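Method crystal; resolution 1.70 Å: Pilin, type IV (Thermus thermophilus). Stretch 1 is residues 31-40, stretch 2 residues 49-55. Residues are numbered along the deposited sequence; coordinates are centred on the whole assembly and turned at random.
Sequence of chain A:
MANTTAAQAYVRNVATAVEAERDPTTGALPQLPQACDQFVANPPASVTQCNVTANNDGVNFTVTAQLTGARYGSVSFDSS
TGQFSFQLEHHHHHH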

ATOM      1  N   GLN A  31      -6.626  -8.192   7.716  1.00 19.85           N
ATOM      2  CA  GLN A  31      -7.370  -8.832   6.629  1.00 21.09           C
ATOM      3  C   GLN A  31      -7.224  -7.972   5.355  1.00 19.22           C
ATOM      4  O   GLN A  31      -7.501  -6.784   5.374  1.00 19.74           O
ATOM      5  CB  GLN A  31      -8.855  -8.840   6.985  1.00 21.93           C
ATOM      6  CG  GLN A  31      -9.758  -9.433   5.911  1.00 22.65           C
ATOM      7  CD  GLN A  31      -9.462 -10.891   5.627  1.00 26.78           C
ATOM      8  OE1 GLN A  31      -9.244 -11.666   6.553  1.00 28.33           O
ATOM      9  NE2 GLN A  31      -9.427 -11.271   4.334  1.00 25.31           N
ATOM     10  N   LEU A  32      -6.761  -8.611   4.295  1.00 17.97           N
ATOM     11  CA  LEU A  32      -6.527  -7.985   3.011  1.00 16.40           C
ATOM     12  C   LEU A  32      -7.199  -8.824   1.938  1.00 17.41           C
ATOM     13  O   LEU A  32      -7.437 -10.032   2.165  1.00 18.27           O
ATOM     14  CB  LEU A  32      -5.017  -7.933   2.744  1.00 15.47           C
ATOM     15  CG  LEU A  32      -4.222  -6.953   3.644  1.00 16.79           C
ATOM     16  CD1 LEU A  32      -2.736  -7.062   3.335  1.00 15.27           C
ATOM     17  CD2 LEU A  32      -4.694  -5.524   3.385  1.00 15.58           C
ATOM     18  N   PRO A  33      -7.523  -8.222   0.776  1.00 16.99           N
ATOM     19  CA  PRO A  33      -7.228  -6.825   0.394  1.00 17.15           C
ATOM     20  C   PRO A  33      -8.208  -5.763   0.878  1.00 18.39           C
ATOM     21  O   PRO A  33      -9.334  -6.064   1.308  1.00 17.61           O
ATOM     22  CB  PRO A  33      -7.315  -6.866  -1.120  1.00 16.22           C
ATOM     23  CG  PRO A  33      -8.433  -7.862  -1.365  1.00 18.42           C
ATOM     24  CD  PRO A  33      -8.235  -8.926  -0.307  1.00 17.77           C
ATOM     25  N   GLN A  34      -7.749  -4.501   0.862  1.00 16.27           N
ATOM     26  CA  GLN A  34      -8.589  -3.365   1.321  1.00 15.93           C
ATOM     27  C   GLN A  34      -8.243  -2.162   0.498  1.00 16.19           C
ATOM     28  O   GLN A  34      -7.155  -2.073  -0.027  1.00 16.06           O
ATOM     29  CB  GLN A  34      -8.331  -2.979   2.789  1.00 16.25           C
ATOM     30  CG  GLN A  34      -8.623  -4.096   3.794  1.00 17.95           C
ATOM     31  CD  GLN A  34     -10.082  -4.552   3.854  1.00 21.37           C
ATOM     32  OE1 GLN A  34     -11.005  -3.859   3.399  1.00 22.41           O
ATOM     33  NE2 GLN A  34     -10.296  -5.761   4.420  1.00 23.02           N
ATOM     34  N   ALA A  35      -9.193  -1.239   0.370  1.00 16.76           N
ATOM     35  CA  ALA A  35      -8.887   0.090  -0.152  1.00 16.30           C
ATOM     36  C   ALA A  35      -7.859   0.816   0.739  1.00 16.23           C
ATOM     37  O   ALA A  35      -7.847   0.655   1.941  1.00 18.20           O
ATOM     38  CB  ALA A  35     -10.191   0.922  -0.189  1.00 15.33           C
ATOM     39  N   CYS A  36      -7.021   1.641   0.120  1.00 15.21           N
ATOM     40  CA  CYS A  36      -5.963   2.289   0.877  1.00 17.09           C
ATOM     41  C   CYS A  36      -6.565   3.223   1.881  1.00 18.09           C
ATOM     42  O   CYS A  36      -5.878   3.569   2.866  1.00 18.07           O
ATOM     43  CB  CYS A  36      -5.050   3.087  -0.041  1.00 17.32           C
ATOM     44  SG  CYS A  36      -4.023   2.041  -1.076  1.00 18.10           S
ATOM     45  N   ASP A  37      -7.802   3.685   1.624  1.00 19.17           N
ATOM     46  CA  ASP A  37      -8.372   4.668   2.554  1.00 23.92           C
ATOM     47  C   ASP A  37      -8.854   4.024   3.863  1.00 24.76           C
ATOM     48  O   ASP A  37      -9.297   4.703   4.781  1.00 28.77           O
ATOM     49  CB  ASP A  37      -9.423   5.553   1.866  1.00 27.00           C
ATOM     50  CG  ASP A  37     -10.680   4.793   1.469  1.00 28.75           C
ATOM     51  OD1 ASP A  37     -10.835   3.605   1.834  1.00 30.43           O
ATOM     52  OD2 ASP A  37     -11.530   5.423   0.787  1.00 33.88           O
ATOM     53  N   GLN A  38      -8.683   2.709   3.973  1.00 23.07           N
ATOM     54  CA  GLN A  38      -8.921   2.012   5.224  1.00 22.37           C
ATOM     55  C   GLN A  38      -7.697   2.108   6.104  1.00 21.27           C
ATOM     56  O   GLN A  38      -7.735   1.757   7.291  1.00 18.85           O
ATOM     57  CB  GLN A  38      -9.331   0.554   4.975  1.00 23.69           C
ATOM     58  CG  GLN A  38     -10.623   0.406   4.167  1.00 25.89           C
ATOM     59  CD  GLN A  38     -11.775   1.195   4.773  1.00 30.05           C
ATOM     60  OE1 GLN A  38     -12.078   2.333   4.360  1.00 31.80           O
ATOM     61  NE2 GLN A  38     -12.417   0.605   5.774  1.00 26.91           N
ATOM     62  N   PHE A  39      -6.606   2.644   5.551  1.00 18.90           N
ATOM     63  CA  PHE A  39      -5.371   2.819   6.294  1.00 18.38           C
ATOM     64  C   PHE A  39      -4.967   4.276   6.450  1.00 19.56           C
ATOM     65  O   PHE A  39      -4.477   4.655   7.494  1.00 20.91           O
ATOM     66  CB  PHE A  39      -4.232   2.026   5.602  1.00 18.26           C
ATOM     67  CG  PHE A  39      -4.486   0.547   5.606  1.00 17.88           C
ATOM     68  CD1 PHE A  39      -4.286  -0.204   6.772  1.00 17.19           C
ATOM     69  CD2 PHE A  39      -4.986  -0.104   4.467  1.00 19.30           C
ATOM     70  CE1 PHE A  39      -4.609  -1.558   6.808  1.00 18.85           C
ATOM     71  CE2 PHE A  39      -5.292  -1.478   4.500  1.00 20.07           C
ATOM     72  CZ  PHE A  39      -5.074  -2.197   5.673  1.00 19.37           C
ATOM     73  N   VAL A  40      -5.094   5.038   5.366  1.00 19.66           N
ATOM     74  CA  VAL A  40      -4.820   6.498   5.356  1.00 19.45           C
ATOM     75  C   VAL A  40      -5.927   7.189   4.559  1.00 21.50           C
ATOM     76  O   VAL A  40      -6.136   6.913   3.339  1.00 20.98           O
ATOM     77  CB  VAL A  40      -3.453   6.832   4.723  1.00 20.48           C
ATOM     78  CG1 VAL A  40      -3.183   8.328   4.707  1.00 21.66           C
ATOM     79  CG2 VAL A  40      -2.319   6.106   5.432  1.00 18.17           C
ATOM     80  N   GLN A  49      -7.394   5.312  -7.759  1.00 25.84           N
ATOM     81  CA  GLN A  49      -7.853   4.096  -7.073  1.00 23.84           C
ATOM     82  C   GLN A  49      -6.601   3.601  -6.383  1.00 21.78           C
ATOM     83  O   GLN A  49      -5.518   3.811  -6.878  1.00 25.48           O
ATOM     84  CB  GLN A  49      -8.303   3.052  -8.099  1.00 25.41           C
ATOM     85  N   CYS A  50      -6.731   2.997  -5.214  1.00 18.97           N
ATOM     86  CA  CYS A  50      -5.529   2.562  -4.479  1.00 17.70           C
ATOM     87  C   CYS A  50      -5.945   1.373  -3.653  1.00 17.68           C
ATOM     88  O   CYS A  50      -6.981   1.423  -2.971  1.00 19.73           O
ATOM     89  CB  CYS A  50      -5.012   3.680  -3.546  1.00 20.02           C
ATOM     90  SG  CYS A  50      -3.492   3.290  -2.656  1.00 23.05           S
ATOM     91  N   ASN A  51      -5.157   0.303  -3.727  1.00 16.57           N
ATOM     92  CA  ASN A  51      -5.494  -0.848  -2.917  1.00 15.46           C
ATOM     93  C   ASN A  51      -4.288  -1.477  -2.272  1.00 15.06           C
ATOM     94  O   ASN A  51      -3.175  -1.229  -2.676  1.00 14.51           O
ATOM     95  CB  ASN A  51      -6.276  -1.827  -3.822  1.00 16.27           C
ATOM     96  CG  ASN A  51      -5.470  -2.273  -5.051  1.00 18.21           C
ATOM     97  OD1 ASN A  51      -4.509  -3.011  -4.927  1.00 22.50           O
ATOM     98  ND2 ASN A  51      -5.861  -1.790  -6.248  1.00 21.75           N
ATOM     99  N   VAL A  52      -4.508  -2.282  -1.219  1.00 14.15           N
ATOM    100  CA  VAL A  52      -3.447  -3.019  -0.566  1.00 14.11           C
ATOM    101  C   VAL A  52      -3.805  -4.496  -0.691  1.00 15.66           C
ATOM    102  O   VAL A  52      -4.931  -4.906  -0.327  1.00 15.73           O
ATOM    103  CB  VAL A  52      -3.404  -2.707   0.951  1.00 15.50           C
ATOM    104  CG1 VAL A  52      -2.203  -3.425   1.588  1.00 15.97           C
ATOM    105  CG2 VAL A  52      -3.243  -1.203   1.189  1.00 17.75           C
ATOM    106  N   THR A  53      -2.838  -5.290  -1.176  1.00 14.59           N
ATOM    107  CA  THR A  53      -3.059  -6.716  -1.330  1.00 15.06           C
ATOM    108  C   THR A  53      -1.991  -7.490  -0.580  1.00 15.28           C
ATOM    109  O   THR A  53      -0.856  -7.032  -0.366  1.00 15.00           O
ATOM    110  CB  THR A  53      -3.017  -7.165  -2.826  1.00 15.87           C
ATOM    111  OG1 THR A  53      -1.815  -6.664  -3.451  1.00 16.87           O
ATOM    112  CG2 THR A  53      -4.245  -6.664  -3.565  1.00 15.41           C
ATOM    113  N   ALA A  54      -2.355  -8.704  -0.142  1.00 15.52           N
ATOM    114  CA  ALA A  54      -1.421  -9.572   0.521  1.00 17.39           C
ATOM    115  C   ALA A  54      -0.557 -10.344  -0.471  1.00 17.14           C
ATOM    116  O   ALA A  54      -1.061 -10.932  -1.475  1.00 18.90           O
ATOM    117  CB  ALA A  54      -2.176 -10.537   1.426  1.00 15.82           C
ATOM    118  N   ASN A  55       0.734 -10.375  -0.190  1.00 16.28           N
ATOM    119  CA  ASN A  55       1.675 -11.135  -1.019  1.00 18.21           C
ATOM    120  C   ASN A  55       1.508 -12.638  -0.729  1.00 19.51           C
ATOM    121  O   ASN A  55       1.032 -13.026   0.344  1.00 19.45           O
ATOM    122  CB  ASN A  55       3.115 -10.725  -0.706  1.00 16.99           C
ATOM    123  CG  ASN A  55       3.488  -9.324  -1.261  1.00 17.73           C
ATOM    124  OD1 ASN A  55       2.611  -8.519  -1.594  1.00 19.81           O
ATOM    125  ND2 ASN A  55       4.784  -9.021  -1.281  1.00 18.99           N
TER
HETATM  126  O   HOH W   1      -8.481   4.033  -1.236  1.00 27.17           O

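The contact is a short antiparallel pairing of two strands, closed at one end by a disulfide and packed on one face around a valine. Its frame is backbone. Gln34 and Val52 form a hydrogen-bonded pair: Gln34 N donates to Val52 O over 3.1 Å, and Val52 N donates to Gln34 O over 2.9 Å. A third bond, Cys36 N to Cys50 O at 3.1 Å, continues the ladder just as the first stretch turns into its 3-10 segment. Between these bonds, Ala35 lies across from Asn51, their CA atoms 4.5 Å apart, as in a non-hydrogen-bonded antiparallel pair, and their side chains diverge.

Val52 is the central bump. Its two methyls spread to fill two hollows. CG1 meets Leu32, whose CD2 lies 3.7 Å away, while CG2 meets both the Phe39 ring, 3.9 Å from CD2 of that residue, and the sulfur of Cys36, 4.0 Å from SG. The ring meets the methyl obliquely. A branched residue suits this place because its branch point is at CB: the methyls diverge close to the backbone and reach separate neighbours without a long, flexible chain. The valine is buried, as such a fit would suggest.

Leu32, with chi1 m and chi2 t, points toward the second strand and spreads its own fork along it. CD2 makes the nearest approach to Val52, and CD1 lies between Val52 CG1 (4.1 Å) and Ala54 CB (4.0 Å). The single methyl of Ala54, directed toward the first stretch, offers a low bump for the leucine to rest against.

Pro33 follows a cis peptide bond, and its CA-to-CB bond points sideways. Having no amide hydrogen, it can donate no backbone hydrogen bond, yet its CA comes within 3.1 Å of Val52 O, and its CB lies 3.9 Å from Thr53 CG2, a modest apolar touch at the margin.

Gln34 starts on the same face as Val52, but its end leads away from the second strand. With chi1 and chi2 both m, the chain folds back so that NE2 donates to Gln31 O at 3.1 Å, bracing the loop that carries Leu32.

At the other end, Cys36 SG and Cys50 SG are bonded at 2.1 Å, with chi3 of -65°. Cys36 points toward the second strand and Cys50 sideways, and their m and t rotamers bring the sulfurs together. The bridge thus does two jobs, tying the strands covalently and presenting an apolar sulfur to Val52. Nearby, water 1 accepts from Asp37 N at 3.0 Å and donates weakly to Cys50 O at 3.5 Å.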